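PDB 3WAD: glycosyltransferase, which belongs to the GT-B class of glycosyltransferases, built from two Rossmann-like domains and related to the erythromycin biosynthesis protein CIII family. Local coordinates for residues 1-6 against 122-128; 29-33 against 118-122; 78-82 against 156-160; 86-90 against 163-168; 307-312 against 328-334. All coordinates share one frame; numbering follows the deposited sequence.

In the fold
Contacts 1 and 2 share W122 and lie in the buried parallel sheet of the N-terminal domain: contact 1 joins two neighbouring strands by backbone bonds, and contact 2 ties the next strand to a covering helix through aromatic rings. Contacts 3 and 4 both use helix 156-168 and touch each other; only partly buried, they hold the 78-90 region by a guanidinium on a backbone carbonyl and by an indole against helix side chains. Contact 5, also partly buried, joins two helical turns in the C-terminal domain by apolar packing, without hydrogen bonds between its segments. Contacts 2 and 5 both reach the second subunit, where E30 of one copy meets R331 and Y332 of the other.

Contact 1. Residues 1-6 against 122-128; sequences MRVLMT and WQPDLVI
The indole of W122 carries R2 on one face and H32 on the opposite one, while V3 O and L4 N lie at its edge, near the ring plane. R2 covers its face twice over: the CD methylene stands above the five-membered ring, 3.7 Å from its centroid, and the guanidinium lies almost flat, group centres 4.0 Å apart and planes at 25°. The setting is the parallel sheet of a Rossmann-like domain, where strand 2-6 runs beside strand 126-130 and W122 closes the helix leading into the second. Bends at chi2 (-126°) and chi3 carry the arginine across the ring and bring NE and NH2 to W122 O, though both hydrogen bonds are weak. The indole face and the carbonyl end of the helix would probably favour its positive charge.

Along the strands, L4 N binds L126 O and L4 O receives I128 N. L4 and V127 point to one face of the sheet, and L4 CB rests on P124 CB at 3.8 Å. V3, M5, L126 and I128 share the other face, where V3 CG1 meets I128 CD1 at 3.6 Å; apolar side chains suit this buried layer. Where the pairing begins, R2 O accepts from D125 N (2.7 Å) and from L126 N (3.2 Å). D125 OD2 returns the bond, taking R2 N at 3.0 Å on the anti lone pair, nearly straight at 170°.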
# COMPACT_ATOMS: atom_id res chain seq x y z
N MET B 1 10.88 13.84 2.45
CA MET B 1 12.26 13.33 2.45
C MET B 1 12.24 12.04 1.64
O MET B 1 11.21 11.48 1.37
CB MET B 1 12.70 13.03 3.90
CG MET B 1 11.74 12.07 4.68
SD MET B 1 12.30 11.69 6.37
CE MET B 1 13.94 11.79 5.94
N ARG B 2 13.41 11.61 1.25
CA ARG B 2 13.58 10.44 0.43
C ARG B 2 14.01 9.30 1.42
O ARG B 2 15.01 9.49 2.18
CB ARG B 2 14.68 10.69 -0.57
CG ARG B 2 14.43 12.00 -1.41
CD ARG B 2 14.47 11.77 -2.89
NE ARG B 2 15.69 12.19 -3.58
CZ ARG B 2 15.76 12.61 -4.86
NH1 ARG B 2 14.70 12.73 -5.66
NH2 ARG B 2 16.93 12.93 -5.37
N VAL B 3 13.25 8.18 1.43
CA VAL B 3 13.60 7.04 2.30
C VAL B 3 13.95 5.86 1.44
O VAL B 3 13.14 5.37 0.65
CB VAL B 3 12.43 6.67 3.17
CG1 VAL B 3 12.86 5.53 4.25
CG2 VAL B 3 11.84 7.90 3.83
N LEU B 4 15.15 5.38 1.58
CA LEU B 4 15.54 4.18 0.91
C LEU B 4 15.38 2.99 1.90
O LEU B 4 16.13 2.85 2.86
CB LEU B 4 16.97 4.32 0.36
CG LEU B 4 17.63 3.14 -0.30
CD1 LEU B 4 16.77 2.69 -1.54
CD2 LEU B 4 19.11 3.36 -0.69
N MET B 5 14.41 2.13 1.65
CA MET B 5 14.21 0.91 2.46
C MET B 5 14.74 -0.28 1.75
O MET B 5 14.58 -0.37 0.52
CB MET B 5 12.74 0.70 2.71
CG MET B 5 12.10 1.99 3.31
SD MET B 5 10.36 1.78 3.79
CE MET B 5 10.45 0.59 5.16
N THR B 6 15.44 -1.17 2.46
CA THR B 6 16.01 -2.27 1.75
C THR B 6 15.70 -3.57 2.54
O THR B 6 15.71 -3.58 3.76
CB THR B 6 17.46 -2.03 1.43
OG1 THR B 6 17.98 -3.13 0.66
CG2 THR B 6 18.30 -1.79 2.72
N TRP B 122 20.37 8.73 -5.88
CA TRP B 122 19.11 9.24 -5.29
C TRP B 122 19.32 10.09 -4.08
O TRP B 122 18.38 10.81 -3.61
CB TRP B 122 18.21 8.05 -4.81
CG TRP B 122 16.73 8.41 -4.63
CD1 TRP B 122 15.99 9.18 -5.52
CD2 TRP B 122 15.79 7.97 -3.63
NE1 TRP B 122 14.72 9.26 -5.13
CE2 TRP B 122 14.54 8.54 -3.97
CE3 TRP B 122 15.87 7.14 -2.50
CZ2 TRP B 122 13.35 8.32 -3.21
CZ3 TRP B 122 14.71 6.93 -1.74
CH2 TRP B 122 13.46 7.53 -2.08
N GLN B 123 20.46 9.85 -3.44
CA GLN B 123 20.84 10.46 -2.16
C GLN B 123 19.71 10.53 -1.12
O GLN B 123 19.28 11.59 -0.78
CB GLN B 123 21.48 11.87 -2.40
CG GLN B 123 22.83 11.76 -3.21
CD GLN B 123 24.00 11.40 -2.33
OE1 GLN B 123 23.91 11.58 -1.13
NE2 GLN B 123 25.10 10.88 -2.92
N PRO B 124 19.29 9.38 -0.52
CA PRO B 124 18.21 9.37 0.44
C PRO B 124 18.46 10.15 1.75
O PRO B 124 19.57 10.21 2.18
CB PRO B 124 18.10 7.88 0.78
CG PRO B 124 19.38 7.39 0.68
CD PRO B 124 19.99 8.10 -0.54
N ASP B 125 17.44 10.67 2.41
CA ASP B 125 17.66 11.30 3.72
C ASP B 125 17.61 10.36 4.92
O ASP B 125 18.00 10.76 6.06
CB ASP B 125 16.60 12.35 3.96
CG ASP B 125 16.62 13.41 2.82
OD1 ASP B 125 17.66 14.11 2.70
OD2 ASP B 125 15.69 13.41 1.95
N LEU B 126 17.04 9.15 4.69
CA LEU B 126 16.92 8.07 5.73
C LEU B 126 17.05 6.70 5.00
O LEU B 126 16.46 6.54 3.89
CB LEU B 126 15.59 8.26 6.46
CG LEU B 126 15.26 7.36 7.69
CD1 LEU B 126 16.25 7.66 8.84
CD2 LEU B 126 13.86 7.54 8.09
N VAL B 127 17.97 5.81 5.45
CA VAL B 127 17.92 4.38 5.06
C VAL B 127 17.26 3.54 6.19
O VAL B 127 17.59 3.71 7.41
CB VAL B 127 19.27 3.86 4.59
CG1 VAL B 127 19.26 2.25 4.26
CG2 VAL B 127 19.77 4.71 3.36
N ILE B 128 16.26 2.72 5.81
CA ILE B 128 15.59 1.76 6.79
C ILE B 128 15.88 0.36 6.25
O ILE B 128 15.49 0.03 5.13
CB ILE B 128 14.09 1.93 6.93
CG1 ILE B 128 13.74 3.42 7.33
CG2 ILE B 128 13.48 0.88 7.94
CD1 ILE B 128 12.30 3.70 7.34

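Contact 2. Residues 29-33 against 118-122; sequences HEVHI and HARQW
H32 and W122 reach toward each other from opposite directions and overlap face to face: the imidazole lies on the six-membered ring of the indole, centroids 3.6 Å apart and planes at 16°. The side chain of H118 crosses that of H32 at about a right angle, and the two rings meet rim to rim with their planes at 37°, H32 ND1 and H118 NE2 being hydrogen-bonded at 2.9 Å. Each of these nitrogens lies near the plane of the other ring, and either could be the donor. H118 and W122 stand one turn apart on the helix, where W122 N bonds to H118 O; with CG anti to the backbone N in both (chi1 -160° in W122), they extend in company toward the strand, and W122 CB sits above a face of the H118 ring.

Strand 30-35 is the neighbour of strand 2-6 in the parallel sheet of the N-terminal Rossmann-like domain, and helix 109-122 covers the sheet here. Long, flat side chains suit the position: they span well-separated backbones and can still stack, the nearest CA pair, H32 and W122, being 9.8 Å apart. At the far rim of the indole, E30 O approaches W122 CH2 edge-on at 3.1 Å, and E30 CB packs on W122 CZ2 at 3.8 Å. The carboxylate of E30 turns to the second subunit, where it forms a salt bridge with R331 and a hydrogen bond with Y332.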
# COMPACT_ATOMS: atom_id res chain seq x y z
N HIS B 29 6.32 11.35 2.02
CA HIS B 29 7.66 11.08 1.69
C HIS B 29 7.71 10.19 0.48
O HIS B 29 6.73 9.50 0.21
CB HIS B 29 8.27 10.46 2.92
CG HIS B 29 8.02 11.29 4.14
ND1 HIS B 29 8.65 12.50 4.35
CD2 HIS B 29 7.18 11.11 5.20
CE1 HIS B 29 8.21 13.02 5.49
NE2 HIS B 29 7.33 12.19 6.03
N GLU B 30 8.87 10.15 -0.19
CA GLU B 30 9.11 9.34 -1.38
C GLU B 30 9.86 8.09 -0.89
O GLU B 30 10.97 8.20 -0.34
CB GLU B 30 10.07 10.00 -2.35
CG GLU B 30 9.65 11.35 -2.85
CD GLU B 30 8.71 11.24 -4.02
OE1 GLU B 30 7.65 11.91 -3.99
OE2 GLU B 30 9.02 10.47 -4.97
N VAL B 31 9.27 6.92 -1.10
CA VAL B 31 9.83 5.67 -0.53
C VAL B 31 10.19 4.74 -1.68
O VAL B 31 9.38 4.50 -2.56
CB VAL B 31 8.77 5.02 0.31
CG1 VAL B 31 9.27 3.71 0.95
CG2 VAL B 31 8.31 6.01 1.42
N HIS B 32 11.43 4.31 -1.71
CA HIS B 32 11.88 3.27 -2.59
C HIS B 32 12.11 1.96 -1.80
O HIS B 32 12.80 1.97 -0.73
CB HIS B 32 13.20 3.67 -3.30
CG HIS B 32 13.03 4.71 -4.38
ND1 HIS B 32 14.11 5.32 -4.99
CD2 HIS B 32 11.93 5.24 -4.95
CE1 HIS B 32 13.67 6.16 -5.91
NE2 HIS B 32 12.36 6.16 -5.88
N ILE B 33 11.61 0.83 -2.33
CA ILE B 33 11.92 -0.48 -1.71
C ILE B 33 12.93 -1.20 -2.58
O ILE B 33 12.61 -1.62 -3.74
CB ILE B 33 10.63 -1.44 -1.49
CG1 ILE B 33 9.42 -0.64 -0.97
CG2 ILE B 33 11.01 -2.75 -0.66
CD1 ILE B 33 9.62 -0.01 0.48
N HIS B 118 22.72 3.42 -6.15
CA HIS B 118 21.40 4.09 -5.98
C HIS B 118 21.37 5.12 -4.87
O HIS B 118 20.68 6.19 -4.96
CB HIS B 118 20.28 3.05 -5.72
CG HIS B 118 18.90 3.66 -5.71
ND1 HIS B 118 18.33 4.18 -6.85
CD2 HIS B 118 17.98 3.81 -4.73
CE1 HIS B 118 17.14 4.67 -6.56
NE2 HIS B 118 16.89 4.45 -5.28
N ALA B 119 22.02 4.78 -3.75
CA ALA B 119 22.05 5.78 -2.64
C ALA B 119 22.82 7.03 -3.15
O ALA B 119 22.36 8.13 -2.92
CB ALA B 119 22.63 5.20 -1.27
N ARG B 120 23.88 6.82 -3.92
CA ARG B 120 24.73 7.96 -4.39
C ARG B 120 23.90 8.82 -5.36
O ARG B 120 23.74 10.04 -5.13
CB ARG B 120 26.06 7.52 -5.00
CG ARG B 120 27.01 6.82 -4.04
CD ARG B 120 28.51 6.99 -4.43
NE ARG B 120 29.24 5.73 -4.60
CZ ARG B 120 30.12 5.16 -3.75
NH1 ARG B 120 30.41 5.69 -2.54
NH2 ARG B 120 30.69 4.00 -4.08
N GLN B 121 23.25 8.16 -6.31
CA GLN B 121 22.33 8.84 -7.24
C GLN B 121 21.19 9.51 -6.56
O GLN B 121 21.03 10.72 -6.67
CB GLN B 121 21.81 7.90 -8.31
CG GLN B 121 22.80 7.66 -9.38
CD GLN B 121 23.61 8.96 -9.76
OE1 GLN B 121 23.03 10.01 -10.14
NE2 GLN B 121 24.97 8.87 -9.65
N TRP B 122 20.37 8.73 -5.88
CA TRP B 122 19.11 9.24 -5.29
C TRP B 122 19.32 10.09 -4.08
O TRP B 122 18.38 10.81 -3.61
CB TRP B 122 18.21 8.05 -4.81
CG TRP B 122 16.73 8.41 -4.63
CD1 TRP B 122 15.99 9.18 -5.52
CD2 TRP B 122 15.79 7.97 -3.63
NE1 TRP B 122 14.72 9.26 -5.13
CE2 TRP B 122 14.54 8.54 -3.97
CE3 TRP B 122 15.87 7.14 -2.50
CZ2 TRP B 122 13.35 8.32 -3.21
CZ3 TRP B 122 14.71 6.93 -1.74
CH2 TRP B 122 13.46 7.53 -2.08

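Contact 3. Residues 78-82 against 156-160; sequences TLNET and QWGRM
R159 reaches from its helix to E81 O, which receives NH2 at 3.0 Å and, weakly, NH1. NH2 stands above the carbonyl plane of E81 instead of on a lone pair, so this grip is not an ideal one. The other edge of the guanidinium is turned to Q156, one helical turn back: NE (3.0 Å) and NH2 (2.8 Å) both bind Q156 OE1, which lies in the guanidinium plane. The bend at chi3 (65°) swings the arginine back to make this side-on pair, and Q156 thereby fixes the rotation of the cation. T82 CG2 covers one face, 3.8 Å from R159 CZ, M160 CG lies over the opposite face, and F215 adds a cation-pi contact.

Q156 NE2 is satisfied separately. It donates to W344 O, and to a water at 3.0 Å that in turn donates to N80 O. Within the loop, T78 OG1 binds N80 OD1, while the carboxylate of E81 turns away to R83. L79 supplies the apolar part: CD2 meets W157 CE3 (3.5 Å), and CD1 meets M160 CG (3.7 Å), a branched apolar chain fitting between an indole edge and the methylenes of a methionine.

Helix 156-168 of the N-terminal domain thus holds the loop before helix 89-106. Because the polar grips fall on the backbone oxygens of N80 and E81, they depend on the path of the loop more than on its side chains.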
# COMPACT_ATOMS: atom_id res chain seq x y z
N THR B 78 23.62 -21.49 16.76
CA THR B 78 22.38 -20.74 16.55
C THR B 78 22.28 -19.41 17.30
O THR B 78 22.95 -19.17 18.32
CB THR B 78 21.14 -21.54 16.93
OG1 THR B 78 21.17 -21.79 18.33
CG2 THR B 78 21.17 -22.88 16.23
N LEU B 79 21.35 -18.61 16.79
CA LEU B 79 21.18 -17.28 17.22
C LEU B 79 20.08 -17.24 18.28
O LEU B 79 19.94 -16.26 19.00
CB LEU B 79 20.85 -16.45 15.98
CG LEU B 79 21.26 -15.00 15.84
CD1 LEU B 79 22.55 -14.61 16.59
CD2 LEU B 79 21.31 -14.63 14.35
N ASN B 80 19.29 -18.29 18.39
CA ASN B 80 18.34 -18.27 19.45
C ASN B 80 18.85 -18.85 20.81
O ASN B 80 18.05 -19.10 21.70
CB ASN B 80 17.07 -18.96 19.03
CG ASN B 80 17.28 -20.45 18.80
OD1 ASN B 80 18.36 -21.00 19.05
ND2 ASN B 80 16.25 -21.10 18.34
N GLU B 81 20.15 -19.08 20.95
CA GLU B 81 20.67 -19.74 22.15
C GLU B 81 20.53 -18.74 23.34
O GLU B 81 21.08 -17.62 23.29
CB GLU B 81 22.15 -20.08 21.93
CG GLU B 81 22.84 -20.71 23.16
CD GLU B 81 22.09 -21.96 23.60
OE1 GLU B 81 22.10 -22.93 22.86
OE2 GLU B 81 21.45 -21.96 24.65
N THR B 82 19.87 -19.15 24.42
CA THR B 82 19.81 -18.25 25.59
C THR B 82 20.36 -18.89 26.91
O THR B 82 20.39 -18.20 27.95
CB THR B 82 18.43 -17.70 25.87
OG1 THR B 82 17.57 -18.76 26.25
CG2 THR B 82 17.82 -16.97 24.65
N GLN B 156 17.65 -10.94 18.55
CA GLN B 156 18.62 -11.96 18.90
C GLN B 156 20.01 -11.44 18.64
O GLN B 156 20.96 -11.71 19.39
CB GLN B 156 18.40 -13.22 18.05
CG GLN B 156 17.09 -13.95 18.28
CD GLN B 156 16.93 -14.59 19.67
OE1 GLN B 156 17.69 -14.33 20.60
NE2 GLN B 156 15.91 -15.50 19.78
N TRP B 157 20.17 -10.73 17.51
CA TRP B 157 21.51 -10.36 17.08
C TRP B 157 22.04 -9.30 18.02
O TRP B 157 23.21 -9.36 18.39
CB TRP B 157 21.42 -9.77 15.66
CG TRP B 157 22.73 -9.53 14.91
CD1 TRP B 157 23.29 -8.31 14.60
CD2 TRP B 157 23.56 -10.53 14.27
NE1 TRP B 157 24.44 -8.50 13.85
CE2 TRP B 157 24.62 -9.84 13.63
CE3 TRP B 157 23.56 -11.93 14.27
CZ2 TRP B 157 25.64 -10.50 12.91
CZ3 TRP B 157 24.56 -12.61 13.53
CH2 TRP B 157 25.60 -11.88 12.86
N GLY B 158 21.16 -8.36 18.44
CA GLY B 158 21.63 -7.28 19.35
C GLY B 158 21.93 -7.83 20.74
O GLY B 158 22.96 -7.48 21.37
N ARG B 159 21.04 -8.72 21.21
CA ARG B 159 21.28 -9.47 22.46
C ARG B 159 22.65 -10.22 22.48
O ARG B 159 23.46 -10.09 23.42
CB ARG B 159 20.12 -10.45 22.69
CG ARG B 159 20.29 -11.33 23.97
CD ARG B 159 19.18 -12.39 24.05
NE ARG B 159 19.26 -13.36 22.97
CZ ARG B 159 20.08 -14.42 22.93
NH1 ARG B 159 20.92 -14.69 23.94
NH2 ARG B 159 20.03 -15.24 21.86
N MET B 160 22.97 -10.96 21.43
CA MET B 160 24.26 -11.59 21.38
C MET B 160 25.36 -10.52 21.24
O MET B 160 26.49 -10.71 21.70
CB MET B 160 24.36 -12.55 20.16
CG MET B 160 23.28 -13.65 20.12
SD MET B 160 23.86 -15.06 21.06
CE MET B 160 24.42 -16.06 19.70
O HOH W 1 15.55 -17.55 21.97

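Contact 4. Residues 86-90 against 163-168; sequences KLTWQ and HFNRLT
One hydrogen bond crosses between W89 and T168: the indole NE1 donates to T168 OG1 at 3.2 Å, with the oxygen in the ring plane. A threonine suits this place, its hydroxyl accepting from the indole and probably giving to F164 O in its own helix, though that distance is doubtfully short in the model. H163 is steadied from within the same helix, its ND1 accepting from R166 NH2 at 2.8 Å.

The aromatic contact is a slid pair. With CG anti to the backbone N (chi1 -173°), W89 carries its indole across to F164 and T168. The W89 and F164 planes, at 18°, barely overlap, so that F164 CE1 stands over the rim of the indole face, 3.3 Å from W89 NE1. These residues join the start of helix 89-106 to the end of helix 156-168 in the N-terminal domain; T88 is the N-cap of the first, its hydroxyl bound to Y91 N, and L87 centres an inverse gamma turn just before it.

The leucines complete the contact by van der Waals packing. L167 CD1 reaches W89 N at 3.3 Å, and L167 CB lies at the indole edge, 3.9 Å from W89 CD1. L87 CD1 touches H163 NE2 more loosely, at 4.2 Å.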
# COMPACT_ATOMS: atom_id res chain seq x y z
N LYS B 86 26.23 -21.54 27.60
CA LYS B 86 26.60 -21.69 26.19
C LYS B 86 27.03 -20.36 25.58
O LYS B 86 27.63 -20.31 24.53
CB LYS B 86 25.39 -22.16 25.40
CG LYS B 86 24.70 -23.39 25.94
CD LYS B 86 25.57 -24.57 25.56
CE LYS B 86 24.78 -25.72 25.13
NZ LYS B 86 25.62 -26.98 25.38
N LEU B 87 26.71 -19.28 26.25
CA LEU B 87 26.97 -17.91 25.74
C LEU B 87 28.37 -17.41 26.13
O LEU B 87 28.54 -16.38 26.76
CB LEU B 87 25.84 -16.95 26.19
CG LEU B 87 24.49 -17.24 25.52
CD1 LEU B 87 23.43 -16.32 25.99
CD2 LEU B 87 24.65 -17.21 23.96
N THR B 88 29.37 -18.14 25.70
CA THR B 88 30.76 -17.74 25.92
C THR B 88 31.23 -16.84 24.77
O THR B 88 30.61 -16.84 23.71
CB THR B 88 31.66 -18.97 25.83
OG1 THR B 88 31.53 -19.50 24.52
CG2 THR B 88 31.20 -20.09 26.83
N TRP B 89 32.32 -16.09 24.99
CA TRP B 89 32.99 -15.32 23.95
C TRP B 89 33.25 -16.21 22.70
O TRP B 89 32.91 -15.79 21.57
CB TRP B 89 34.32 -14.75 24.45
CG TRP B 89 34.95 -13.80 23.42
CD1 TRP B 89 34.70 -12.44 23.28
CD2 TRP B 89 35.87 -14.15 22.39
NE1 TRP B 89 35.43 -11.93 22.23
CE2 TRP B 89 36.16 -12.96 21.67
CE3 TRP B 89 36.49 -15.37 22.00
CZ2 TRP B 89 37.04 -12.94 20.58
CZ3 TRP B 89 37.36 -15.35 20.92
CH2 TRP B 89 37.64 -14.15 20.23
N GLN B 90 33.77 -17.45 22.88
CA GLN B 90 34.08 -18.28 21.73
C GLN B 90 32.83 -18.66 20.90
O GLN B 90 32.85 -18.68 19.65
CB GLN B 90 34.78 -19.58 22.13
CG GLN B 90 35.49 -20.26 20.93
CD GLN B 90 36.50 -19.31 20.19
OE1 GLN B 90 37.45 -18.77 20.80
NE2 GLN B 90 36.26 -19.06 18.87
N HIS B 163 26.36 -8.96 24.61
CA HIS B 163 27.14 -9.92 25.37
C HIS B 163 28.55 -9.93 24.82
O HIS B 163 29.50 -9.83 25.59
CB HIS B 163 26.63 -11.36 25.26
CG HIS B 163 25.47 -11.70 26.13
ND1 HIS B 163 25.57 -11.86 27.50
CD2 HIS B 163 24.18 -11.98 25.82
CE1 HIS B 163 24.38 -12.16 28.00
NE2 HIS B 163 23.52 -12.25 27.00
N PHE B 164 28.67 -10.10 23.50
CA PHE B 164 29.97 -10.15 22.86
C PHE B 164 30.82 -8.92 23.12
O PHE B 164 32.06 -9.04 23.32
CB PHE B 164 29.86 -10.31 21.34
CG PHE B 164 31.15 -10.57 20.67
CD1 PHE B 164 31.75 -11.81 20.75
CD2 PHE B 164 31.76 -9.59 19.91
CE1 PHE B 164 32.92 -12.12 20.08
CE2 PHE B 164 32.97 -9.86 19.24
CZ PHE B 164 33.55 -11.11 19.32
N ASN B 165 30.18 -7.74 23.11
CA ASN B 165 30.99 -6.52 23.26
C ASN B 165 31.42 -6.36 24.74
O ASN B 165 32.51 -5.89 24.98
CB ASN B 165 30.28 -5.24 22.80
CG ASN B 165 30.04 -5.16 21.30
OD1 ASN B 165 30.76 -5.74 20.50
ND2 ASN B 165 28.99 -4.45 20.92
N ARG B 166 30.53 -6.67 25.69
CA ARG B 166 30.89 -6.78 27.13
C ARG B 166 32.07 -7.78 27.29
O ARG B 166 33.15 -7.41 27.77
CB ARG B 166 29.69 -7.19 27.99
CG ARG B 166 30.12 -7.51 29.47
CD ARG B 166 29.00 -7.91 30.46
NE ARG B 166 28.62 -9.32 30.30
CZ ARG B 166 27.60 -9.76 29.55
NH1 ARG B 166 26.82 -8.91 28.88
NH2 ARG B 166 27.36 -11.05 29.47
N LEU B 167 31.92 -9.01 26.83
CA LEU B 167 33.06 -9.98 26.94
C LEU B 167 34.39 -9.49 26.33
O LEU B 167 35.46 -9.64 26.94
CB LEU B 167 32.68 -11.35 26.46
CG LEU B 167 31.37 -11.93 27.00
CD1 LEU B 167 31.14 -13.31 26.41
CD2 LEU B 167 31.33 -12.00 28.52
N THR B 168 34.30 -8.87 25.15
CA THR B 168 35.44 -8.45 24.39
C THR B 168 36.23 -7.42 25.18
O THR B 168 37.44 -7.48 25.22
CB THR B 168 34.98 -7.86 23.06
OG1 THR B 168 34.31 -8.90 22.31
CG2 THR B 168 36.15 -7.40 22.24

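Contact 5. Residues 307-312 against 328-334; sequences LHALLP and NAIRYGV
The short helical turns bearing L311 and Y332 lie against each other without a hydrogen bond between them, the CA atoms of P312 and Y332 being 6.0 Å apart. Helix 307-310 passes into a 3-10 turn at L311 and P312. Helix 323-332 ends in a Schellman motif, V334 N bonding back to A329 O and G333 N to I330 O; G333 has the positive phi (68°) that glycine tolerates readily.

L311, a leucine filling the buried spot between the turns, has CG anti to the carbonyl carbon (chi1 -70°), which sends CD1 to N328 CB at 3.6 Å; the two side chains cross at about a right angle. Its carbonyl O touches V334 CG2 at 3.6 Å. P312 gives the Y332 ring a rigid apolar surface, CD over one face and CG 3.9 Å from CD1, with R331 CG over the opposite face. Y332 OH meets H308 CB at 3.2 Å, but its hydrogen bond goes to E30 of the second subunit. N328 ND2 donates to G324 O and N230 OD1.

Strand 314-319 lies between the two segments in the chain, so this is helix-helix packing within a Rossmann-like domain, here the C-terminal one of a GT-B fold.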
# COMPACT_ATOMS: atom_id res chain seq x y z
N LEU B 307 -6.04 -13.35 8.04
CA LEU B 307 -6.19 -13.42 9.48
C LEU B 307 -6.97 -12.25 10.03
O LEU B 307 -7.73 -12.39 10.97
CB LEU B 307 -4.81 -13.41 10.15
CG LEU B 307 -4.20 -14.72 10.65
CD1 LEU B 307 -4.95 -15.99 10.22
CD2 LEU B 307 -2.73 -14.77 10.32
N HIS B 308 -6.73 -11.06 9.48
CA HIS B 308 -7.41 -9.88 9.98
C HIS B 308 -8.86 -10.00 9.64
O HIS B 308 -9.63 -9.41 10.33
CB HIS B 308 -6.84 -8.61 9.38
CG HIS B 308 -6.78 -8.64 7.89
ND1 HIS B 308 -7.67 -7.97 7.08
CD2 HIS B 308 -5.92 -9.28 7.05
CE1 HIS B 308 -7.37 -8.19 5.81
NE2 HIS B 308 -6.31 -8.99 5.77
N ALA B 309 -9.29 -10.77 8.62
CA ALA B 309 -10.79 -10.93 8.44
C ALA B 309 -11.36 -12.02 9.32
O ALA B 309 -12.50 -11.90 9.83
CB ALA B 309 -11.22 -11.19 7.00
N LEU B 310 -10.54 -13.05 9.52
CA LEU B 310 -10.90 -14.23 10.33
C LEU B 310 -10.82 -13.97 11.86
O LEU B 310 -11.78 -14.23 12.58
CB LEU B 310 -10.02 -15.46 9.94
CG LEU B 310 -10.31 -16.79 10.67
CD1 LEU B 310 -11.75 -17.31 10.48
CD2 LEU B 310 -9.31 -17.85 10.18
N LEU B 311 -9.68 -13.50 12.35
CA LEU B 311 -9.47 -13.50 13.80
C LEU B 311 -10.50 -12.74 14.66
O LEU B 311 -10.69 -13.12 15.78
CB LEU B 311 -8.04 -13.08 14.18
CG LEU B 311 -6.95 -14.08 13.84
CD1 LEU B 311 -5.70 -13.45 14.27
CD2 LEU B 311 -7.18 -15.44 14.58
N PRO B 312 -11.13 -11.64 14.17
CA PRO B 312 -12.18 -10.97 15.01
C PRO B 312 -13.32 -11.90 15.49
O PRO B 312 -14.00 -11.61 16.50
CB PRO B 312 -12.74 -9.92 14.06
CG PRO B 312 -11.53 -9.57 13.20
CD PRO B 312 -10.93 -10.90 12.90
N ASN B 328 -0.96 -10.62 14.80
CA ASN B 328 -2.39 -10.63 14.56
C ASN B 328 -3.19 -11.08 15.82
O ASN B 328 -4.25 -10.47 16.17
CB ASN B 328 -2.72 -11.57 13.38
CG ASN B 328 -2.59 -10.91 12.05
OD1 ASN B 328 -3.46 -10.20 11.62
ND2 ASN B 328 -1.48 -11.16 11.37
N ALA B 329 -2.67 -12.07 16.57
CA ALA B 329 -3.40 -12.51 17.78
C ALA B 329 -3.33 -11.38 18.83
O ALA B 329 -4.28 -11.20 19.62
CB ALA B 329 -2.80 -13.76 18.38
N ILE B 330 -2.19 -10.68 18.86
CA ILE B 330 -2.07 -9.49 19.76
C ILE B 330 -3.11 -8.44 19.40
O ILE B 330 -3.87 -7.98 20.28
CB ILE B 330 -0.69 -8.87 19.72
CG1 ILE B 330 0.32 -9.81 20.35
CG2 ILE B 330 -0.65 -7.49 20.50
CD1 ILE B 330 1.60 -9.18 20.51
N ARG B 331 -3.15 -8.06 18.12
CA ARG B 331 -3.99 -6.98 17.68
C ARG B 331 -5.50 -7.28 17.84
O ARG B 331 -6.30 -6.40 18.17
CB ARG B 331 -3.66 -6.60 16.22
CG ARG B 331 -4.61 -5.65 15.57
CD ARG B 331 -4.20 -5.38 14.14
NE ARG B 331 -4.92 -4.24 13.61
CZ ARG B 331 -4.90 -3.86 12.32
NH1 ARG B 331 -4.20 -4.57 11.41
NH2 ARG B 331 -5.62 -2.79 11.95
N TYR B 332 -5.89 -8.54 17.59
CA TYR B 332 -7.28 -8.94 17.71
C TYR B 332 -7.60 -9.55 19.12
O TYR B 332 -8.73 -9.93 19.38
CB TYR B 332 -7.74 -9.83 16.51
CG TYR B 332 -7.59 -9.03 15.23
CD1 TYR B 332 -8.45 -7.91 14.96
CD2 TYR B 332 -6.52 -9.26 14.36
CE1 TYR B 332 -8.25 -7.09 13.83
CE2 TYR B 332 -6.33 -8.48 13.22
CZ TYR B 332 -7.18 -7.40 12.97
OH TYR B 332 -6.99 -6.66 11.87
N GLY B 333 -6.62 -9.61 20.03
CA GLY B 333 -6.91 -10.04 21.44
C GLY B 333 -7.31 -11.53 21.53
O GLY B 333 -8.29 -11.91 22.21
N VAL B 334 -6.58 -12.39 20.82
CA VAL B 334 -7.06 -13.76 20.64
C VAL B 334 -6.10 -14.70 21.36
O VAL B 334 -4.91 -14.63 21.13
CB VAL B 334 -7.21 -14.15 19.09
CG1 VAL B 334 -7.70 -15.60 18.91
CG2 VAL B 334 -8.21 -13.20 18.36